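PDB 4N91: TRAP dicarboxylate transporter, DctP subunit from Anaerococcus prevoti, which binds D-glucuronate, captured as both the alpha and the beta anomer, and probably hands it to a TRAP transporter as its extracytoplasmic solute receptor. Local coordinates for residues A308-T311 with K312-L315; T181-R184 with M185-L189; E316-D319 with K320-P323; Q329-N332 with E333-P336; E119-H122 with H123-D127. All coordinates share one frame; numbering follows the deposited sequence.

Contact 1 of 5, residues A308-T311 with K312-L315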
loop_
_atom_site.group_PDB
_atom_site.type_symbol
_atom_site.label_atom_id
_atom_site.label_comp_id
_atom_site.label_asym_id
_atom_site.label_seq_id
_atom_site.Cartn_x
_atom_site.Cartn_y
_atom_site.Cartn_z
ATOM N N ALA A 308 16.808 -2.733 11.705
ATOM C CA ALA A 308 16.433 -3.845 12.585
ATOM C C ALA A 308 15.840 -3.398 13.931
ATOM O O ALA A 308 14.871 -3.998 14.417
ATOM C CB ALA A 308 17.628 -4.764 12.806
ATOM N N PRO A 309 16.396 -2.337 14.540
ATOM C CA PRO A 309 15.814 -1.900 15.817
ATOM C C PRO A 309 14.336 -1.549 15.735
ATOM O O PRO A 309 13.627 -1.656 16.724
ATOM C CB PRO A 309 16.631 -0.658 16.170
ATOM C CG PRO A 309 17.935 -0.870 15.502
ATOM C CD PRO A 309 17.595 -1.554 14.197
ATOM N N LEU A 310 13.862 -1.136 14.571
ATOM C CA LEU A 310 12.459 -0.791 14.430
ATOM C C LEU A 310 11.550 -1.982 14.699
ATOM O O LEU A 310 10.539 -1.864 15.387
ATOM C CB LEU A 310 12.198 -0.249 13.027
ATOM C CG LEU A 310 10.793 0.251 12.739
ATOM C CD1 LEU A 310 10.350 1.186 13.799
ATOM C CD2 LEU A 310 10.781 0.960 11.372
ATOM N N THR A 311 11.908 -3.134 14.154
ATOM C CA THR A 311 11.122 -4.340 14.380
ATOM C C THR A 311 11.152 -4.730 15.851
ATOM O O THR A 311 10.118 -5.092 16.427
ATOM C CB THR A 311 11.618 -5.479 13.499
ATOM O OG1 THR A 311 11.366 -5.145 12.126
ATOM C CG2 THR A 311 10.936 -6.802 13.840
ATOM N N LYS A 312 12.334 -4.665 16.456
ATOM C CA LYS A 312 12.467 -4.956 17.881
ATOM C C LYS A 312 11.575 -4.035 18.709
ATOM O O LYS A 312 10.890 -4.491 19.618
ATOM C CB LYS A 312 13.929 -4.832 18.323
ATOM C CG LYS A 312 14.161 -5.088 19.814
ATOM C CD LYS A 312 15.626 -4.880 20.196
ATOM C CE LYS A 312 15.941 -5.439 21.585
ATOM N NZ LYS A 312 15.682 -4.454 22.672
ATOM N N GLU A 313 11.582 -2.742 18.380
ATOM C CA GLU A 313 10.844 -1.736 19.130
ATOM C C GLU A 313 9.352 -1.932 18.973
ATOM O O GLU A 313 8.595 -1.827 19.923
ATOM C CB GLU A 313 11.202 -0.328 18.613
ATOM C CG GLU A 313 12.584 0.145 19.002
ATOM C CD GLU A 313 13.078 1.333 18.170
ATOM O OE1 GLU A 313 12.266 1.996 17.475
ATOM O OE2 GLU A 313 14.303 1.601 18.210
ATOM N N VAL A 314 8.928 -2.184 17.747
ATOM C CA VAL A 314 7.502 -2.288 17.442
ATOM C C VAL A 314 6.944 -3.519 18.129
ATOM O O VAL A 314 5.877 -3.468 18.753
ATOM C CB VAL A 314 7.249 -2.322 15.929
ATOM C CG1 VAL A 314 5.840 -2.805 15.603
ATOM C CG2 VAL A 314 7.506 -0.947 15.321
ATOM N N LEU A 315 7.665 -4.633 18.042
ATOM C CA LEU A 315 7.177 -5.870 18.643
ATOM C C LEU A 315 7.135 -5.763 20.165
ATOM O O LEU A 315 6.191 -6.250 20.810
ATOM C CB LEU A 315 8.045 -7.052 18.232
ATOM C CG LEU A 315 7.949 -7.469 16.766
ATOM C CD1 LEU A 315 8.900 -8.628 16.473
ATOM C CD2 LEU A 315 6.532 -7.844 16.367
#
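Lys312 meets the preceding turn mostly through its backbone: its N makes a weak bond of 3.3 Å to Ala308 O, next to Pro309, whose ring nitrogen has no hydrogen to give and which marks a kink in the helix. The lysine chain then leads away, NZ forming a salt bridge with Glu316 one turn further on. At Glu313 the backbone bond tightens, N standing 2.8 Å from Pro309 O. Its side chain keeps CG beside the backbone N (chi1 -73°) and runs extended past the same carbonyl, which brings OE2 to 3.8 Å from Pro309 CB. From there OE2 reaches a salt bridge with Arg184 of helix 180-188. With an alanine here, Arg184 would probably lose this anionic mate and the flank of Pro309 the chain that covers it. Val314 lies alongside Leu310, both side chains directed the same way, with Val314 CG2 3.9 Å from Leu310 CD1. Leu315 repeats the pattern with Thr311: its CD1 comes to 3.8 Å from Thr311 CG2, the methyl that points away from the backbone N. Leu310 also packs on Thr181, Met185 and Leu188, while Val314 and Leu315 both touch Leu321. Such i to i+4 pairing is that of an amphipathic alpha-helix; Leu310 and the Glu313 salt bridge both turn to helix 180-188, and Lys312 lies on the exposed side.

Contact 2 of 5, residues T181-R184 with M185-L189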
loop_
_atom_site.group_PDB
_atom_site.type_symbol
_atom_site.label_atom_id
_atom_site.label_comp_id
_atom_site.label_asym_id
_atom_site.label_seq_id
_atom_site.Cartn_x
_atom_site.Cartn_y
_atom_site.Cartn_z
ATOM N N THR A 181 5.697 4.571 11.554
ATOM C CA THR A 181 6.683 3.518 11.316
ATOM C C THR A 181 7.723 3.961 10.293
ATOM O O THR A 181 8.938 3.853 10.520
ATOM C CB THR A 181 5.990 2.220 10.849
ATOM O OG1 THR A 181 5.286 1.668 11.952
ATOM C CG2 THR A 181 7.011 1.229 10.316
ATOM N N ASN A 182 7.256 4.540 9.188
ATOM C CA ASN A 182 8.166 5.004 8.160
ATOM C C ASN A 182 8.997 6.196 8.589
ATOM O O ASN A 182 10.143 6.336 8.171
ATOM C CB ASN A 182 7.425 5.270 6.849
ATOM C CG ASN A 182 7.073 3.972 6.141
ATOM O OD1 ASN A 182 6.053 3.362 6.421
ATOM N ND2 ASN A 182 7.957 3.527 5.251
ATOM N N VAL A 183 8.432 7.077 9.399
ATOM C CA VAL A 183 9.244 8.161 9.940
ATOM C C VAL A 183 10.414 7.603 10.766
ATOM O O VAL A 183 11.563 8.020 10.610
ATOM C CB VAL A 183 8.402 9.102 10.773
ATOM C CG1 VAL A 183 9.288 10.102 11.523
ATOM C CG2 VAL A 183 7.404 9.819 9.873
ATOM N N ARG A 184 10.120 6.651 11.652
ATOM C CA ARG A 184 11.156 6.030 12.460
ATOM C C ARG A 184 12.190 5.303 11.587
ATOM O O ARG A 184 13.378 5.344 11.864
ATOM C CB ARG A 184 10.541 5.070 13.477
ATOM C CG ARG A 184 11.539 4.362 14.352
ATOM C CD ARG A 184 12.338 5.297 15.222
ATOM N NE ARG A 184 13.185 4.520 16.127
ATOM C CZ ARG A 184 14.328 4.950 16.644
ATOM N NH1 ARG A 184 14.776 6.175 16.372
ATOM N NH2 ARG A 184 15.030 4.147 17.437
HETATM N N MSE A 185 11.736 4.645 10.529
HETATM C CA MSE A 185 12.655 3.984 9.616
HETATM C C MSE A 185 13.648 4.995 9.032
HETATM O O MSE A 185 14.850 4.705 8.919
HETATM C CB MSE A 185 11.885 3.293 8.489
HETATM C CG MSE A 185 12.782 2.475 7.584
HETATM SE SE MSE A 185 11.778 1.729 6.065
HETATM C CE MSE A 185 11.550 3.376 5.019
HETATM N N MSE A 186 13.168 6.184 8.650
HETATM C CA MSE A 186 14.081 7.168 8.057
HETATM C C MSE A 186 15.074 7.655 9.110
HETATM O O MSE A 186 16.247 7.863 8.791
HETATM C CB MSE A 186 13.362 8.359 7.438
HETATM C CG MSE A 186 12.399 7.997 6.324
HETATM SE SE MSE A 186 13.180 6.841 4.923
HETATM C CE MSE A 186 14.809 7.770 4.589
ATOM N N ASP A 187 14.607 7.822 10.353
ATOM C CA ASP A 187 15.484 8.247 11.436
ATOM C C ASP A 187 16.628 7.242 11.643
ATOM O O ASP A 187 17.795 7.643 11.801
ATOM C CB ASP A 187 14.714 8.368 12.740
ATOM C CG ASP A 187 13.781 9.545 12.780
ATOM O OD1 ASP A 187 13.935 10.498 11.978
ATOM O OD2 ASP A 187 12.897 9.518 13.658
ATOM N N LEU A 188 16.304 5.948 11.643
ATOM C CA LEU A 188 17.304 4.897 11.822
ATOM C C LEU A 188 18.280 4.799 10.656
ATOM O O LEU A 188 19.418 4.356 10.815
ATOM C CB LEU A 188 16.613 3.549 12.008
ATOM C CG LEU A 188 15.937 3.358 13.355
ATOM C CD1 LEU A 188 14.967 2.189 13.291
ATOM C CD2 LEU A 188 17.010 3.142 14.428
ATOM N N LEU A 189 17.828 5.200 9.474
ATOM C CA LEU A 189 18.704 5.305 8.308
ATOM C C LEU A 189 19.559 6.586 8.291
ATOM O O LEU A 189 20.274 6.847 7.313
ATOM C CB LEU A 189 17.858 5.243 7.033
ATOM C CG LEU A 189 17.218 3.884 6.756
ATOM C CD1 LEU A 189 16.133 3.954 5.647
ATOM C CD2 LEU A 189 18.314 2.900 6.347
HETATM O O HOH W 1 13.435 8.458 15.760
#
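Thr181 O receives the shortest backbone bond of this helical turn, from Met185 N at 2.9 Å, and the same i to i+4 pattern continues through Arg184 O and Leu188 N. Outside this backbone frame, the main side-chain meeting is between Arg184 and Leu188. The arginine leaves the helix with CG anti to its N and then bends at chi2 (63°), which carries the guanidinium across Leu188; the two cross obliquely, with Leu188 CD2 over one face of the guanidinium, offset toward its rim and 3.7 Å from NH2. NH2 is also engaged by Glu313, so an ionic bond and a leucine methyl together limit how the group can turn. On the side of NH1, a water accepts its hydrogen at 2.7 Å and links it to Asp187 OD2, though the water lies so close to that oxygen that its exact place is doubtful. Asn182 and selenomethionine Met185 run side by side, and a bend at the last torsion of Met185 (chi3 74°) brings CE to 3.6 Å from Asn182 ND2. Both ends of that amide are held, ND2 by Gln238 and OD1 by Ser179, which fixes its rotation about 5 Å from the side chain of the glucuronate-binding Arg154. Met186, also selenomethionine, passes CG 3.4 Å from Asn182 O and packs on Ile174 and Val176. Helix 180-188 is the connecting helix of a beta-alpha-beta crossover, packing over the parallel strands 173-176 and 192-195.

Contact 3 of 5, residues E316-D319 with K320-P323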
loop_
_atom_site.group_PDB
_atom_site.type_symbol
_atom_site.label_atom_id
_atom_site.label_comp_id
_atom_site.label_asym_id
_atom_site.label_seq_id
_atom_site.Cartn_x
_atom_site.Cartn_y
_atom_site.Cartn_z
ATOM N N GLU A 316 8.150 -5.131 20.745
ATOM C CA GLU A 316 8.211 -4.992 22.203
ATOM C C GLU A 316 7.078 -4.136 22.735
ATOM O O GLU A 316 6.586 -4.370 23.837
ATOM C CB GLU A 316 9.532 -4.366 22.650
ATOM C CG GLU A 316 10.698 -5.329 22.668
ATOM C CD GLU A 316 12.049 -4.633 22.827
ATOM O OE1 GLU A 316 12.121 -3.393 22.653
ATOM O OE2 GLU A 316 13.040 -5.339 23.128
ATOM N N ARG A 317 6.666 -3.138 21.965
ATOM C CA ARG A 317 5.669 -2.195 22.440
ATOM C C ARG A 317 4.254 -2.702 22.266
ATOM O O ARG A 317 3.353 -2.288 22.988
ATOM C CB ARG A 317 5.848 -0.833 21.754
ATOM C CG ARG A 317 7.135 -0.165 22.208
ATOM C CD ARG A 317 7.481 1.125 21.474
ATOM N NE ARG A 317 8.814 1.590 21.873
ATOM C CZ ARG A 317 9.593 2.389 21.145
ATOM N NH1 ARG A 317 10.789 2.746 21.607
ATOM N NH2 ARG A 317 9.191 2.828 19.958
ATOM N N ASN A 318 4.058 -3.608 21.318
ATOM C CA ASN A 318 2.717 -4.060 20.975
ATOM C C ASN A 318 2.643 -5.590 21.027
ATOM O O ASN A 318 2.971 -6.273 20.056
ATOM C CB ASN A 318 2.334 -3.586 19.589
ATOM C CG ASN A 318 0.894 -3.848 19.288
ATOM O OD1 ASN A 318 0.220 -4.550 20.031
ATOM N ND2 ASN A 318 0.407 -3.297 18.185
ATOM N N ASP A 319 2.220 -6.126 22.159
ATOM C CA ASP A 319 2.237 -7.581 22.323
ATOM C C ASP A 319 1.148 -8.312 21.538
ATOM O O ASP A 319 1.119 -9.534 21.525
ATOM C CB ASP A 319 2.245 -8.018 23.800
ATOM C CG ASP A 319 1.014 -7.609 24.550
ATOM O OD1 ASP A 319 -0.012 -7.331 23.916
ATOM O OD2 ASP A 319 1.078 -7.582 25.798
ATOM N N LYS A 320 0.282 -7.583 20.847
ATOM C CA LYS A 320 -0.649 -8.244 19.943
ATOM C C LYS A 320 0.070 -8.849 18.739
ATOM O O LYS A 320 -0.438 -9.761 18.087
ATOM C CB LYS A 320 -1.676 -7.240 19.430
ATOM C CG LYS A 320 -2.744 -6.880 20.443
ATOM C CD LYS A 320 -3.695 -5.846 19.845
ATOM C CE LYS A 320 -4.678 -5.303 20.875
ATOM N NZ LYS A 320 -5.714 -6.310 21.236
ATOM N N LEU A 321 1.258 -8.346 18.435
ATOM C CA LEU A 321 1.870 -8.633 17.148
ATOM C C LEU A 321 2.610 -9.972 17.065
ATOM O O LEU A 321 2.650 -10.595 16.013
ATOM C CB LEU A 321 2.839 -7.511 16.761
ATOM C CG LEU A 321 2.268 -6.097 16.643
ATOM C CD1 LEU A 321 3.374 -5.134 16.201
ATOM C CD2 LEU A 321 1.107 -6.046 15.664
ATOM N N ALA A 322 3.207 -10.395 18.167
ATOM C CA ALA A 322 4.074 -11.566 18.166
ATOM C C ALA A 322 3.467 -12.779 17.450
ATOM O O ALA A 322 4.132 -13.414 16.655
ATOM C CB ALA A 322 4.474 -11.922 19.603
ATOM N N PRO A 323 2.208 -13.125 17.742
ATOM C CA PRO A 323 1.705 -14.351 17.105
ATOM C C PRO A 323 1.525 -14.222 15.586
ATOM O O PRO A 323 1.661 -15.218 14.858
ATOM C CB PRO A 323 0.366 -14.598 17.822
ATOM C CG PRO A 323 0.008 -13.301 18.410
ATOM C CD PRO A 323 1.273 -12.595 18.743
HETATM O O HOH W 2 4.555 -8.647 19.963
#
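Asn318 holds the turn to Lys320 and Leu321 with two oxygens. Its backbone O accepts from Leu321 N at 3.1 Å, closing a type I beta turn with Asp319 and Lys320 at the corners. Its side chain doubles the closure: OD1 accepts from Lys320 N, also at 3.1 Å, the bond that defines an Asx turn. That donor stands above the plane of the amide, about 40° out of it, and not on a lone pair. The placement follows from the first torsion of Asn318, with CG anti to the backbone N (chi1 -171°), which places the amide beside its own carbonyl carbon, on the side of Lys320 and Leu321. OD1 then also lies 3.3 Å from Lys320 CB. The other end of the amide meets Leu321: the two side chains stand at about a right angle, and ND2 approaches Leu321 CG to 3.7 Å. Around this first shell, a water donates to Asn318 O at 2.9 Å and accepts a weak bond from Ala322 N, so the carbonyl is gripped from two sources and the backbone past the turn is tied back to it. ND2 of Asn318 is bound by Glu107 OE1, which anchors the amide and probably fixes which end faces the turn. Lys320, by contrast, sends NZ outward to a tetraethylene glycol molecule, probably from the crystallisation liquor. The turn joins the C-terminal end of helix 301-317 to helix 322-334, and Leu321 packs against Val314 and Leu315 of the first helix and against Val105 and Ile108 of a loop.

Contact 4 of 5, residues Q329-N332 with E333-P336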
loop_
_atom_site.group_PDB
_atom_site.type_symbol
_atom_site.label_atom_id
_atom_site.label_comp_id
_atom_site.label_asym_id
_atom_site.label_seq_id
_atom_site.Cartn_x
_atom_site.Cartn_y
_atom_site.Cartn_z
ATOM N N GLN A 329 6.700 -15.832 9.930
ATOM C CA GLN A 329 7.966 -16.547 9.841
ATOM C C GLN A 329 7.804 -17.950 9.275
ATOM O O GLN A 329 8.684 -18.437 8.561
ATOM C CB GLN A 329 8.691 -16.609 11.186
ATOM C CG GLN A 329 9.095 -15.236 11.720
ATOM C CD GLN A 329 9.792 -14.352 10.686
ATOM O OE1 GLN A 329 10.569 -14.823 9.859
ATOM N NE2 GLN A 329 9.512 -13.068 10.731
ATOM N N LYS A 330 6.694 -18.613 9.569
ATOM C CA LYS A 330 6.499 -19.942 9.019
ATOM C C LYS A 330 6.385 -19.849 7.501
ATOM O O LYS A 330 6.926 -20.678 6.769
ATOM C CB LYS A 330 5.273 -20.624 9.634
ATOM C CG LYS A 330 5.503 -21.095 11.064
ATOM C CD LYS A 330 4.250 -21.703 11.680
ATOM C CE LYS A 330 3.805 -22.958 10.940
ATOM N NZ LYS A 330 2.703 -23.664 11.661
ATOM N N TYR A 331 5.685 -18.833 7.021
ATOM C CA TYR A 331 5.578 -18.645 5.589
ATOM C C TYR A 331 6.926 -18.267 4.991
ATOM O O TYR A 331 7.238 -18.662 3.867
ATOM C CB TYR A 331 4.528 -17.605 5.241
ATOM C CG TYR A 331 3.134 -18.163 5.248
ATOM C CD1 TYR A 331 2.718 -19.037 4.250
ATOM C CD2 TYR A 331 2.231 -17.813 6.241
ATOM C CE1 TYR A 331 1.444 -19.538 4.241
ATOM C CE2 TYR A 331 0.959 -18.308 6.237
ATOM C CZ TYR A 331 0.570 -19.172 5.231
ATOM O OH TYR A 331 -0.705 -19.676 5.233
ATOM N N ASN A 332 7.730 -17.504 5.728
ATOM C CA ASN A 332 9.061 -17.145 5.230
ATOM C C ASN A 332 9.897 -18.404 5.043
ATOM O O ASN A 332 10.677 -18.513 4.099
ATOM C CB ASN A 332 9.775 -16.172 6.174
ATOM C CG ASN A 332 9.294 -14.740 6.013
ATOM O OD1 ASN A 332 8.740 -14.363 4.979
ATOM N ND2 ASN A 332 9.499 -13.927 7.051
ATOM N N GLU A 333 9.722 -19.353 5.953
ATOM C CA GLU A 333 10.458 -20.623 5.882
ATOM C C GLU A 333 9.996 -21.505 4.722
ATOM O O GLU A 333 10.804 -22.166 4.066
ATOM C CB GLU A 333 10.297 -21.382 7.201
ATOM C CG GLU A 333 11.024 -20.730 8.361
ATOM C CD GLU A 333 10.459 -21.137 9.713
ATOM O OE1 GLU A 333 9.958 -22.279 9.833
ATOM O OE2 GLU A 333 10.516 -20.312 10.654
ATOM N N GLU A 334 8.694 -21.516 4.485
ATOM C CA GLU A 334 8.096 -22.300 3.410
ATOM C C GLU A 334 8.392 -21.694 2.034
ATOM O O GLU A 334 8.532 -22.418 1.047
ATOM C CB GLU A 334 6.587 -22.399 3.638
ATOM C CG GLU A 334 5.839 -23.236 2.611
ATOM C CD GLU A 334 4.380 -23.470 2.989
ATOM O OE1 GLU A 334 3.945 -22.966 4.054
ATOM O OE2 GLU A 334 3.675 -24.160 2.214
ATOM N N TYR A 335 8.490 -20.369 1.961
ATOM C CA TYR A 335 8.747 -19.688 0.687
ATOM C C TYR A 335 9.912 -18.721 0.811
ATOM O O TYR A 335 9.729 -17.503 0.814
ATOM C CB TYR A 335 7.501 -18.933 0.230
ATOM C CG TYR A 335 6.290 -19.815 0.082
ATOM C CD1 TYR A 335 6.100 -20.585 -1.059
ATOM C CD2 TYR A 335 5.345 -19.902 1.093
ATOM C CE1 TYR A 335 4.995 -21.402 -1.190
ATOM C CE2 TYR A 335 4.239 -20.709 0.969
ATOM C CZ TYR A 335 4.069 -21.460 -0.179
ATOM O OH TYR A 335 2.955 -22.258 -0.298
ATOM N N PRO A 336 11.129 -19.253 0.921
ATOM C CA PRO A 336 12.292 -18.386 1.101
ATOM C C PRO A 336 12.687 -17.683 -0.181
ATOM O O PRO A 336 12.145 -17.981 -1.247
ATOM C CB PRO A 336 13.384 -19.369 1.520
ATOM C CG PRO A 336 13.003 -20.625 0.866
ATOM C CD PRO A 336 11.508 -20.676 0.897
#
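Residues Gln329 to Glu334 form the last turns of helix 322-334, the terminal helix of the modelled chain, with i to i+4 bonds running from Glu333 N to Gln329 O onward. The final one joins Tyr335 N to Tyr331 O at 2.8 Å, after which Tyr335 departs from helical angles. Pro336 has no hydrogen to offer Asn332 O, so the pattern stops there. Tyr331 and Tyr335, one turn apart, both set CG beside their own backbone N, and their side chains lie alongside each other, pointing the same way. The rings meet edge on, each with the other near its plane, at 4.0 Å between Tyr331 CD1 and Tyr335 CE2; neither covers a face of the other. Glu334 sits near both: its CG lies over one face of Tyr335, offset toward the rim, and its carboxylate is almost coplanar with the Tyr331 ring (5° apart), OE1 being 4.1 Å from Tyr331 CD1. At the far end of Tyr331, OH probably bonds Asp127 OD2. Glu333 runs extended past the carbonyl of Gln329, CG 3.3 Å from its O. The amide of Asn332 fastens the helix to the segment leading into helix 118-125, OD1 accepting from Ala116 N and ND2 giving one bond to Leu114 O. The second bond of ND2 goes to Gln329 OE1, 3.1 Å away and straight at the hydrogen (168°), leaving in the plane of the Asn332 amide but arriving well above that of Gln329.

Contact 5 of 5, residues E119-H122 with H123-D127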
loop_
_atom_site.group_PDB
_atom_site.type_symbol
_atom_site.label_atom_id
_atom_site.label_comp_id
_atom_site.label_asym_id
_atom_site.label_seq_id
_atom_site.Cartn_x
_atom_site.Cartn_y
_atom_site.Cartn_z
ATOM N N GLU A 119 6.432 -14.445 -2.734
ATOM C CA GLU A 119 5.545 -15.584 -2.523
ATOM C C GLU A 119 5.147 -15.694 -1.049
ATOM O O GLU A 119 3.987 -15.974 -0.735
ATOM C CB GLU A 119 6.186 -16.906 -2.984
ATOM C CG GLU A 119 6.824 -16.844 -4.353
ATOM C CD GLU A 119 8.278 -16.381 -4.278
ATOM O OE1 GLU A 119 9.108 -17.127 -3.698
ATOM O OE2 GLU A 119 8.588 -15.282 -4.773
ATOM N N ALA A 120 6.103 -15.513 -0.136
ATOM C CA ALA A 120 5.771 -15.530 1.292
ATOM C C ALA A 120 4.714 -14.468 1.602
ATOM O O ALA A 120 3.707 -14.738 2.251
ATOM C CB ALA A 120 7.023 -15.298 2.145
ATOM N N TYR A 121 4.953 -13.268 1.095
ATOM C CA TYR A 121 4.054 -12.144 1.253
ATOM C C TYR A 121 2.629 -12.454 0.769
ATOM O O TYR A 121 1.659 -12.258 1.491
ATOM C CB TYR A 121 4.674 -10.970 0.479
ATOM C CG TYR A 121 3.819 -9.739 0.316
ATOM C CD1 TYR A 121 3.078 -9.230 1.371
ATOM C CD2 TYR A 121 3.803 -9.058 -0.888
ATOM C CE1 TYR A 121 2.309 -8.075 1.220
ATOM C CE2 TYR A 121 3.047 -7.895 -1.062
ATOM C CZ TYR A 121 2.301 -7.416 -0.007
ATOM O OH TYR A 121 1.558 -6.284 -0.166
ATOM N N HIS A 122 2.497 -12.947 -0.456
ATOM C CA HIS A 122 1.177 -13.206 -1.012
ATOM C C HIS A 122 0.447 -14.272 -0.214
ATOM O O HIS A 122 -0.767 -14.178 0.003
ATOM C CB HIS A 122 1.296 -13.650 -2.461
ATOM C CG HIS A 122 1.855 -12.597 -3.354
ATOM N ND1 HIS A 122 2.233 -12.847 -4.655
ATOM C CD2 HIS A 122 2.105 -11.284 -3.132
ATOM C CE1 HIS A 122 2.702 -11.737 -5.194
ATOM N NE2 HIS A 122 2.641 -10.776 -4.292
ATOM N N HIS A 123 1.175 -15.284 0.234
ATOM C CA HIS A 123 0.542 -16.350 0.992
ATOM C C HIS A 123 0.080 -15.855 2.352
ATOM O O HIS A 123 -0.969 -16.267 2.828
ATOM C CB HIS A 123 1.476 -17.545 1.142
ATOM C CG HIS A 123 1.485 -18.434 -0.060
ATOM N ND1 HIS A 123 2.366 -18.265 -1.109
ATOM C CD2 HIS A 123 0.685 -19.472 -0.401
ATOM C CE1 HIS A 123 2.127 -19.183 -2.030
ATOM N NE2 HIS A 123 1.110 -19.925 -1.626
ATOM N N VAL A 124 0.871 -14.978 2.965
ATOM C CA VAL A 124 0.469 -14.340 4.208
ATOM C C VAL A 124 -0.830 -13.554 4.050
ATOM O O VAL A 124 -1.753 -13.731 4.843
ATOM C CB VAL A 124 1.597 -13.447 4.792
ATOM C CG1 VAL A 124 1.064 -12.509 5.877
ATOM C CG2 VAL A 124 2.709 -14.330 5.355
HETATM N N MSE A 125 -0.922 -12.716 3.016
HETATM C CA MSE A 125 -2.067 -11.836 2.828
HETATM C C MSE A 125 -3.312 -12.639 2.451
HETATM O O MSE A 125 -4.433 -12.159 2.640
HETATM C CB MSE A 125 -1.760 -10.783 1.748
HETATM C CG MSE A 125 -0.605 -9.864 2.081
HETATM SE SE MSE A 125 -0.731 -9.024 3.851
HETATM C CE MSE A 125 -2.474 -8.103 3.651
ATOM N N ASP A 126 -3.108 -13.848 1.922
ATOM C CA ASP A 126 -4.210 -14.715 1.523
ATOM C C ASP A 126 -4.619 -15.676 2.659
ATOM O O ASP A 126 -5.517 -16.477 2.487
ATOM C CB ASP A 126 -3.836 -15.536 0.287
ATOM C CG ASP A 126 -3.901 -14.735 -0.994
ATOM O OD1 ASP A 126 -4.602 -13.697 -1.023
ATOM O OD2 ASP A 126 -3.265 -15.158 -1.975
ATOM N N ASP A 127 -3.936 -15.601 3.794
ATOM C CA ASP A 127 -4.247 -16.476 4.931
ATOM C C ASP A 127 -5.239 -15.785 5.868
ATOM O O ASP A 127 -4.887 -14.861 6.588
ATOM C CB ASP A 127 -2.971 -16.840 5.681
ATOM C CG ASP A 127 -3.198 -17.908 6.774
ATOM O OD1 ASP A 127 -4.334 -18.068 7.257
ATOM O OD2 ASP A 127 -2.222 -18.570 7.162
#
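His123 turns its ring back along the helix toward Glu119, so that ND1 donates to Glu119 O at 2.8 Å with the oxygen lying in the ring plane. The backbone N of His123 bonds the same oxygen at 3.1 Å, and the two donors arrive from opposite faces of the carbonyl plane. The ND1 bond holds the rotation of the imidazole and shows a hydrogen on ND1; the double grip is on Glu119 O. The ring of Tyr335 stacks on the imidazole. A leucine in its place would probably leave Glu119 O with one protein donor fewer and deprive Tyr335 of its flat aromatic partner. On another side of the helix, Tyr121 and selenomethionine Met125 are set slantwise to each other. Tyr121 has CG anti to its backbone N (chi1 171°), which swings the ring forward along the helix, and Met125 CG comes to 3.5 Å from CE1. The selenium of Met125 lies 5.3 Å from the ring centroid, set obliquely to the ring, in a Met-aromatic contact. The side chain of Tyr121 is about 7 Å from that of Asp242, which binds alpha-D-glucuronate. After Met125 the helix ends: Asp126 N makes a weak bond to His122 O, and the carboxylate of Asp126 turns to Trp148 and Arg274. Helix 118-125 lies with His123 and Val124 against helix 322-334 and Tyr121 and Met125 against the loop of Met239 and Pro241; Val124 and Met125 also touch helix 128-135, which Asp127 N-caps through Glu129 N.

Overall arrangement
From the N terminus, contact 5 comes first, on helix 118-125, followed by contact 2 on helix 180-188 and then contacts 1, 3 and 4 along the C-terminal helices. All are local turns in series: none closes a long loop, and none nests in or crosses another. Contact 3 takes up the chain where contact 1 ends, and its turn reverses helix 301-317 into helix 322-334. Tertiary ties bridge the gaps in sequence. Contact 1 touches contact 2, pinning helix 301-317 on the beta-alpha-beta unit, while contact 4 touches contact 5, pinning the last helix on helix 118-125. The two C-terminal helices, joined at contact 3, thus connect regions whose own contacts, 2 and 5, do not touch.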